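Local coordinates for protein ketosynthase (PDB 6KXD) that probably extends polyketide chains in a type II polyketide synthase, condensing acyl groups with malonyl units, both carried on acyl carrier protein, with loss of carbon dioxide, at residues 84-89 and 150-155; 206-211 and 229-234; 329-334 and 339-344. All coordinates share one frame; numbering follows the deposited sequence.

Contact 1: 84-89 and 150-155; sequences AAARMA and TVIARE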
loop_
_atom_site.group_PDB
_atom_site.type_symbol
_atom_site.label_atom_id
_atom_site.label_comp_id
_atom_site.label_asym_id
_atom_site.label_seq_id
_atom_site.Cartn_x
_atom_site.Cartn_y
_atom_site.Cartn_z
ATOM N N ALA A 84 11.457 8.248 11.972
ATOM C CA ALA A 84 12.802 8.832 12.013
ATOM C C ALA A 84 13.194 9.426 10.650
ATOM O O ALA A 84 13.635 10.554 10.586
ATOM C CB ALA A 84 13.788 7.810 12.534
ATOM N N ALA A 85 13.036 8.674 9.538
ATOM C CA ALA A 85 13.371 9.170 8.265
ATOM C C ALA A 85 12.503 10.380 7.903
ATOM O O ALA A 85 12.976 11.291 7.205
ATOM C CB ALA A 85 13.242 8.080 7.218
ATOM N N ALA A 86 11.228 10.361 8.296
ATOM C CA ALA A 86 10.352 11.459 8.012
ATOM C C ALA A 86 10.869 12.724 8.714
ATOM O O ALA A 86 10.931 13.770 8.077
ATOM C CB ALA A 86 8.955 11.148 8.457
ATOM N N ARG A 87 11.189 12.591 10.003
ATOM C CA ARG A 87 11.791 13.702 10.802
ATOM C C ARG A 87 12.990 14.232 10.017
ATOM O O ARG A 87 13.032 15.374 9.651
ATOM C CB ARG A 87 12.098 13.216 12.220
ATOM C CG ARG A 87 12.939 14.172 13.060
ATOM C CD ARG A 87 12.143 15.369 13.508
ATOM N NE ARG A 87 11.114 15.019 14.486
ATOM C CZ ARG A 87 10.134 15.847 14.817
ATOM N NH1 ARG A 87 10.112 17.065 14.301
ATOM N NH2 ARG A 87 9.155 15.451 15.606
ATOM N N MET A 88 13.942 13.348 9.717
ATOM C CA MET A 88 15.134 13.726 9.000
ATOM C C MET A 88 14.795 14.441 7.700
ATOM O O MET A 88 15.440 15.386 7.327
ATOM C CB MET A 88 15.979 12.507 8.645
ATOM C CG MET A 88 16.643 11.917 9.817
ATOM S SD MET A 88 17.676 10.548 9.239
ATOM C CE MET A 88 17.105 9.344 10.419
ATOM N N ALA A 89 13.790 13.931 6.979
ATOM C CA ALA A 89 13.495 14.450 5.693
ATOM C C ALA A 89 12.955 15.877 5.830
ATOM O O ALA A 89 13.298 16.717 5.013
ATOM C CB ALA A 89 12.496 13.573 4.991
ATOM N N THR A 150 0.296 6.891 9.338
ATOM C CA THR A 150 -0.407 7.719 10.322
ATOM C C THR A 150 0.544 8.154 11.449
ATOM O O THR A 150 0.425 9.275 11.947
ATOM C CB THR A 150 -1.646 7.039 10.908
ATOM O OG1 THR A 150 -1.316 5.833 11.609
ATOM C CG2 THR A 150 -2.696 6.803 9.839
ATOM N N VAL A 151 1.505 7.308 11.845
ATOM C CA VAL A 151 2.396 7.723 12.950
ATOM C C VAL A 151 3.268 8.908 12.544
ATOM O O VAL A 151 3.690 9.638 13.427
ATOM C CB VAL A 151 3.288 6.601 13.493
ATOM C CG1 VAL A 151 2.492 5.599 14.287
ATOM C CG2 VAL A 151 4.101 5.968 12.375
ATOM N N ILE A 152 3.649 9.014 11.267
ATOM C CA ILE A 152 4.392 10.138 10.788
ATOM C C ILE A 152 3.561 11.394 11.023
ATOM O O ILE A 152 4.113 12.408 11.451
ATOM C CB ILE A 152 4.774 10.029 9.320
ATOM C CG1 ILE A 152 5.765 8.877 9.130
ATOM C CG2 ILE A 152 5.293 11.365 8.818
ATOM C CD1 ILE A 152 6.023 8.516 7.726
ATOM N N ALA A 153 2.270 11.313 10.684
ATOM C CA ALA A 153 1.425 12.492 10.837
ATOM C C ALA A 153 1.393 12.856 12.323
ATOM O O ALA A 153 1.410 14.058 12.713
ATOM C CB ALA A 153 0.045 12.280 10.278
ATOM N N ARG A 154 1.280 11.826 13.152
ATOM C CA ARG A 154 1.237 12.005 14.599
ATOM C C ARG A 154 2.504 12.705 15.086
ATOM O O ARG A 154 2.446 13.677 15.848
ATOM C CB ARG A 154 1.059 10.663 15.308
ATOM C CG ARG A 154 -0.355 10.123 15.210
ATOM C CD ARG A 154 -0.527 8.871 16.030
ATOM N NE ARG A 154 -0.276 9.107 17.437
ATOM C CZ ARG A 154 -0.021 8.131 18.311
ATOM N NH1 ARG A 154 -0.086 6.874 17.911
ATOM N NH2 ARG A 154 0.278 8.421 19.567
ATOM N N GLU A 155 3.647 12.174 14.702
ATOM C CA GLU A 155 4.943 12.713 15.158
ATOM C C GLU A 155 5.173 14.156 14.659
ATOM O O GLU A 155 5.695 15.010 15.398
ATOM C CB GLU A 155 6.047 11.796 14.664
ATOM C CG GLU A 155 7.428 12.296 14.993
ATOM C CD GLU A 155 7.772 12.374 16.477
ATOM O OE1 GLU A 155 7.038 11.793 17.300
ATOM O OE2 GLU A 155 8.800 13.037 16.795
#
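R87 and E155 join helices 77-93 and 147-156 by one salt bridge, and beside R87, A86 meets I152, one turn before E155, in the apolar half of the contact. The apolar half is the tighter of the two: the CA atoms of A86 and I152 are 6.7 Å apart, and the small methyl CB of A86 points toward the other helix. I152 receives it in the fork of its branched side chain, with CG2 at 3.7 Å from A86 CB and both CG1 and CD1 of I152 at 4.0 Å from that same methyl. At the polar end the backbones stand wider, the CA atoms of R87 and E155 being 8.2 Å apart, and long side chains span the difference. The R87 chain bends at chi2 (73°) and chi3 (69°), which brings its guanidinium across to E155. R87 NH2 then reaches E155 OE2 at 2.7 Å in a nearly straight bond. The oxygen lies in the guanidinium plane, at its edge, whereas the nitrogen stands well above the carboxylate plane, the two flat groups being almost perpendicular. This end is not a solvent side: both groups are buried and gripped by other bonds. E155 OE2 also takes H68 N, and OE1 takes H69 N and V70 N, while R87 gives NE to W66 O and NH1 to E97. Such a set of donors would be expected to favour a charged carboxylate. R154, partly exposed and taking no part in the contact, forms a salt bridge with D74. Beneath the pair lies the central sheet, with I152 resting on I107 and V109 of strand 105-110 and A85 on A235 and I237 of strand 234-242; A153 of helix 147-156 also meets V259 of the partner subunit.

Contact 2: 206-211 and 229-234; sequences ALFKRF and ILTGEG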
loop_
_atom_site.group_PDB
_atom_site.type_symbol
_atom_site.label_atom_id
_atom_site.label_comp_id
_atom_site.label_asym_id
_atom_site.label_seq_id
_atom_site.Cartn_x
_atom_site.Cartn_y
_atom_site.Cartn_z
ATOM N N ALA A 206 12.840 -16.247 6.302
ATOM C CA ALA A 206 12.345 -17.598 6.059
ATOM C C ALA A 206 11.706 -17.721 4.678
ATOM O O ALA A 206 11.905 -18.728 3.985
ATOM C CB ALA A 206 11.379 -17.992 7.122
ATOM N N LEU A 207 10.977 -16.687 4.251
ATOM C CA LEU A 207 10.405 -16.684 2.903
ATOM C C LEU A 207 11.508 -16.820 1.860
ATOM O O LEU A 207 11.505 -17.785 1.093
ATOM C CB LEU A 207 9.574 -15.405 2.740
ATOM C CG LEU A 207 9.245 -14.909 1.335
ATOM C CD1 LEU A 207 9.216 -15.998 0.303
ATOM C CD2 LEU A 207 7.907 -14.162 1.385
ATOM N N PHE A 208 12.496 -15.924 1.880
ATOM C CA PHE A 208 13.524 -15.913 0.850
ATOM C C PHE A 208 14.425 -17.142 0.979
ATOM O O PHE A 208 14.796 -17.748 -0.017
ATOM C CB PHE A 208 14.251 -14.580 0.838
ATOM C CG PHE A 208 13.380 -13.539 0.188
ATOM C CD1 PHE A 208 13.291 -13.468 -1.196
ATOM C CD2 PHE A 208 12.570 -12.713 0.951
ATOM C CE1 PHE A 208 12.469 -12.533 -1.800
ATOM C CE2 PHE A 208 11.747 -11.774 0.344
ATOM C CZ PHE A 208 11.691 -11.696 -1.029
ATOM N N LYS A 209 14.684 -17.551 2.213
ATOM C CA LYS A 209 15.435 -18.794 2.439
ATOM C C LYS A 209 14.731 -19.925 1.692
ATOM O O LYS A 209 15.329 -20.621 0.882
ATOM C CB LYS A 209 15.504 -19.134 3.926
ATOM C CG LYS A 209 16.240 -20.421 4.263
ATOM C CD LYS A 209 17.696 -20.408 3.890
ATOM C CE LYS A 209 18.280 -21.805 4.006
ATOM N NZ LYS A 209 19.762 -21.776 4.013
ATOM N N ARG A 210 13.449 -20.098 1.985
ATOM C CA ARG A 210 12.705 -21.226 1.459
ATOM C C ARG A 210 12.597 -21.170 -0.070
ATOM O O ARG A 210 12.475 -22.210 -0.707
ATOM C CB ARG A 210 11.301 -21.329 2.042
ATOM C CG ARG A 210 10.555 -22.570 1.571
ATOM C CD ARG A 210 11.372 -23.851 1.697
ATOM N NE ARG A 210 10.578 -24.974 1.287
ATOM C CZ ARG A 210 10.497 -25.400 0.035
ATOM N NH1 ARG A 210 11.204 -24.817 -0.917
ATOM N NH2 ARG A 210 9.705 -26.413 -0.261
ATOM N N PHE A 211 12.618 -19.965 -0.633
ATOM C CA PHE A 211 12.676 -19.755 -2.072
ATOM C C PHE A 211 14.057 -20.100 -2.657
ATOM O O PHE A 211 14.196 -20.136 -3.871
ATOM C CB PHE A 211 12.287 -18.308 -2.388
ATOM C CG PHE A 211 10.865 -18.148 -2.856
ATOM C CD1 PHE A 211 9.879 -19.032 -2.443
ATOM C CD2 PHE A 211 10.529 -17.145 -3.750
ATOM C CE1 PHE A 211 8.578 -18.902 -2.902
ATOM C CE2 PHE A 211 9.229 -17.021 -4.213
ATOM C CZ PHE A 211 8.255 -17.892 -3.778
ATOM N N ILE A 229 19.789 -12.752 -2.602
ATOM C CA ILE A 229 19.651 -11.511 -1.910
ATOM C C ILE A 229 20.133 -11.685 -0.470
ATOM O O ILE A 229 20.244 -12.790 0.043
ATOM C CB ILE A 229 18.177 -11.053 -1.914
ATOM C CG1 ILE A 229 17.310 -11.866 -0.951
ATOM C CG2 ILE A 229 17.589 -11.053 -3.322
ATOM C CD1 ILE A 229 16.041 -11.116 -0.497
ATOM N N LEU A 230 20.244 -10.543 0.209
ATOM C CA LEU A 230 20.175 -10.510 1.649
ATOM C C LEU A 230 18.966 -9.641 2.004
ATOM O O LEU A 230 18.758 -8.667 1.329
ATOM C CB LEU A 230 21.437 -9.863 2.218
ATOM C CG LEU A 230 22.727 -10.677 2.114
ATOM C CD1 LEU A 230 23.918 -9.803 2.492
ATOM C CD2 LEU A 230 22.659 -11.924 2.984
ATOM N N THR A 231 18.209 -10.052 3.017
ATOM C CA THR A 231 17.068 -9.260 3.529
ATOM C C THR A 231 17.632 -8.039 4.260
ATOM O O THR A 231 18.715 -8.088 4.879
ATOM C CB THR A 231 16.166 -10.091 4.431
ATOM O OG1 THR A 231 16.859 -10.411 5.628
ATOM C CG2 THR A 231 15.688 -11.377 3.803
ATOM N N GLY A 232 16.931 -6.923 4.095
ATOM C CA GLY A 232 17.324 -5.643 4.549
ATOM C C GLY A 232 16.150 -4.925 5.174
ATOM O O GLY A 232 15.116 -5.520 5.437
ATOM N N GLU A 233 16.398 -3.669 5.524
ATOM C CA GLU A 233 15.446 -2.890 6.201
ATOM C C GLU A 233 15.873 -1.431 6.168
ATOM O O GLU A 233 16.907 -1.062 5.627
ATOM C CB GLU A 233 15.301 -3.374 7.639
ATOM C CG GLU A 233 16.602 -3.290 8.455
ATOM C CD GLU A 233 16.408 -3.460 9.940
ATOM O OE1 GLU A 233 15.399 -4.062 10.358
ATOM O OE2 GLU A 233 17.270 -2.959 10.683
ATOM N N GLY A 234 15.027 -0.595 6.756
ATOM C CA GLY A 234 15.303 0.797 6.820
ATOM C C GLY A 234 14.131 1.616 6.337
ATOM O O GLY A 234 13.057 1.132 6.212
#
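F208 offers one ring face to the CD1 methyl of I229, which sits 3.6 Å above the ring plane and is displaced toward the rim, nearest CG and CD1 of the ring. This is a CH-pi contact, 3.8 Å from I229 CD1 to the F208 ring centroid and 19° off the ring normal. T231 CG2 approaches the same ring obliquely and more loosely, 4.4 Å from F208 CD2. Within 206-211, L207 CD1 lies over the centre of one face of the F211 ring. I229 reaches F208 through an uncommon torsion: CG1 stands between the backbone N and the carbonyl carbon (chi1 74°), directing CD1 to the ring. No hydrogen bond joins the two segments; the loop is held instead by backbone bonds from I229 to A213 and T215 and from T231 to C56. An alanine in place of F208 takes away the aromatic face under I229 CD1 and would probably open a gap between helix and loop. Segment 206-211 also borders the partner subunit, L207 and F211 both meeting I149 of that chain. The contact thus packs an interface helix against the extended run that carries the G-E-G-A-G sequence characteristic of beta-ketoacyl synthases into strand 234-242 of the thiolase-like fold.

Contact 3: 329-334 and 339-344; sequences AVKSML and GAASAL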
loop_
_atom_site.group_PDB
_atom_site.type_symbol
_atom_site.label_atom_id
_atom_site.label_comp_id
_atom_site.label_asym_id
_atom_site.label_seq_id
_atom_site.Cartn_x
_atom_site.Cartn_y
_atom_site.Cartn_z
ATOM N N ALA A 329 22.886 -1.536 -9.334
ATOM C CA ALA A 329 22.054 -2.197 -8.343
ATOM C C ALA A 329 22.506 -1.806 -6.925
ATOM O O ALA A 329 23.350 -2.436 -6.327
ATOM C CB ALA A 329 22.071 -3.683 -8.559
ATOM N N VAL A 330 21.814 -0.809 -6.358
ATOM C CA VAL A 330 21.988 -0.307 -4.985
ATOM C C VAL A 330 21.822 -1.413 -3.948
ATOM O O VAL A 330 22.443 -1.366 -2.882
ATOM C CB VAL A 330 21.003 0.862 -4.752
ATOM C CG1 VAL A 330 20.934 1.306 -3.297
ATOM C CG2 VAL A 330 21.352 2.036 -5.646
ATOM N N LYS A 331 21.010 -2.442 -4.246
ATOM C CA LYS A 331 20.808 -3.545 -3.332
ATOM C C LYS A 331 22.095 -4.369 -3.149
ATOM O O LYS A 331 22.178 -5.186 -2.237
ATOM C CB LYS A 331 19.697 -4.477 -3.827
ATOM C CG LYS A 331 18.301 -3.855 -3.826
ATOM C CD LYS A 331 17.236 -4.818 -4.253
ATOM C CE LYS A 331 15.855 -4.196 -4.231
ATOM N NZ LYS A 331 15.751 -3.125 -5.239
ATOM N N SER A 332 23.068 -4.161 -4.032
ATOM C CA SER A 332 24.355 -4.802 -3.831
ATOM C C SER A 332 24.899 -4.326 -2.480
ATOM O O SER A 332 25.397 -5.137 -1.733
ATOM C CB SER A 332 25.295 -4.526 -4.950
ATOM O OG SER A 332 25.592 -3.148 -5.043
ATOM N N MET A 333 24.659 -3.036 -2.162
ATOM C CA MET A 333 25.093 -2.447 -0.915
ATOM C C MET A 333 24.032 -2.615 0.183
ATOM O O MET A 333 24.329 -3.076 1.269
ATOM C CB MET A 333 25.393 -0.965 -1.103
ATOM C CG MET A 333 26.582 -0.693 -1.981
ATOM S SD MET A 333 26.711 1.056 -2.435
ATOM C CE MET A 333 25.529 1.147 -3.786
ATOM N N LEU A 334 22.778 -2.207 -0.085
ATOM C CA LEU A 334 21.717 -2.215 0.964
ATOM C C LEU A 334 21.208 -3.604 1.287
ATOM O O LEU A 334 20.559 -3.793 2.286
ATOM C CB LEU A 334 20.569 -1.350 0.465
ATOM C CG LEU A 334 20.930 0.115 0.334
ATOM C CD1 LEU A 334 19.743 0.931 -0.132
ATOM C CD2 LEU A 334 21.440 0.646 1.660
ATOM N N GLY A 339 10.161 -2.851 1.501
ATOM C CA GLY A 339 9.356 -1.689 1.172
ATOM C C GLY A 339 10.190 -0.434 1.097
ATOM O O GLY A 339 9.851 0.507 0.374
ATOM N N ALA A 340 11.348 -0.454 1.764
ATOM C CA ALA A 340 12.217 0.710 1.708
ATOM C C ALA A 340 13.047 0.739 0.421
ATOM O O ALA A 340 13.687 1.752 0.112
ATOM C CB ALA A 340 13.107 0.717 2.912
ATOM N N ALA A 341 13.092 -0.382 -0.300
ATOM C CA ALA A 341 14.130 -0.557 -1.286
ATOM C C ALA A 341 14.051 0.531 -2.339
ATOM O O ALA A 341 15.035 1.210 -2.549
ATOM C CB ALA A 341 14.115 -1.927 -1.882
ATOM N N SER A 342 12.880 0.735 -2.956
ATOM C CA SER A 342 12.798 1.670 -4.035
ATOM C C SER A 342 12.869 3.112 -3.521
ATOM O O SER A 342 13.226 3.981 -4.271
ATOM C CB SER A 342 11.559 1.429 -4.919
ATOM O OG SER A 342 10.367 1.296 -4.162
ATOM N N ALA A 343 12.506 3.352 -2.247
ATOM C CA ALA A 343 12.567 4.671 -1.684
ATOM C C ALA A 343 14.039 5.060 -1.456
ATOM O O ALA A 343 14.446 6.155 -1.853
ATOM C CB ALA A 343 11.795 4.746 -0.404
ATOM N N LEU A 344 14.784 4.128 -0.863
ATOM C CA LEU A 344 16.263 4.263 -0.687
ATOM C C LEU A 344 16.945 4.352 -2.052
ATOM O O LEU A 344 17.778 5.206 -2.241
ATOM C CB LEU A 344 16.806 3.128 0.173
ATOM C CG LEU A 344 16.422 3.227 1.649
ATOM C CD1 LEU A 344 16.749 1.957 2.418
ATOM C CD2 LEU A 344 17.033 4.475 2.297
#
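K331 sets CG opposite its carbonyl carbon (chi1 -67°), runs extended through CD and CE, and bends only at its last torsion (chi4 66°), a course that lays the end of the chain alongside A341. L334 has the same first torsion and a straight second one, and its CD1 extends toward helix 341-355. Two separate touches result. K331 CE rests on the A341 methyl CB at 3.7 Å, and K331 NZ, just beyond, is hydrogen-bonded to H301 O. Separately, L334 CD1 meets L344 CB at 3.7 Å, with L344 CD1 at 4.1 Å from that same L334 methyl, the two leucines crossing aslant. No hydrogen bond links the segments. The short helix 331-334 has its own fastening: A329 O accepts both S332 N at 2.9 Å and S332 OG at 2.7 Å. On the other segment, S342 OG bonds to C170 O and N174 N. The K-S-x-x-G-H sequence beginning at K331 is a signature of beta-ketoacyl synthases of the thiolase-like fold; K331 touching H336 and bonding H301 O, with C170 held by S342, is consistent with the active-site surroundings of relatives.

The three contacts follow one another along the chain, contacts 1 and 2 in the N-terminal half of the ketosynthase and contact 3 in the C-terminal half. Contact 1 lies about 26 Å from contact 2 and 20 Å from contact 3, centre to centre, while contacts 2 and 3 are only 13 Å apart and touch, G234 O lying 3.3 Å from A340 CB. Strand 234-242 connects the first two: the extended 229-234 run leads into it, and helix 77-93 packs on it. Strand 10-19 meets both contact 1 and contact 3. The central sheet therefore ties the helix pair of contact 1 and the 229-234 run of contact 2 to the probable active-site core around contact 3.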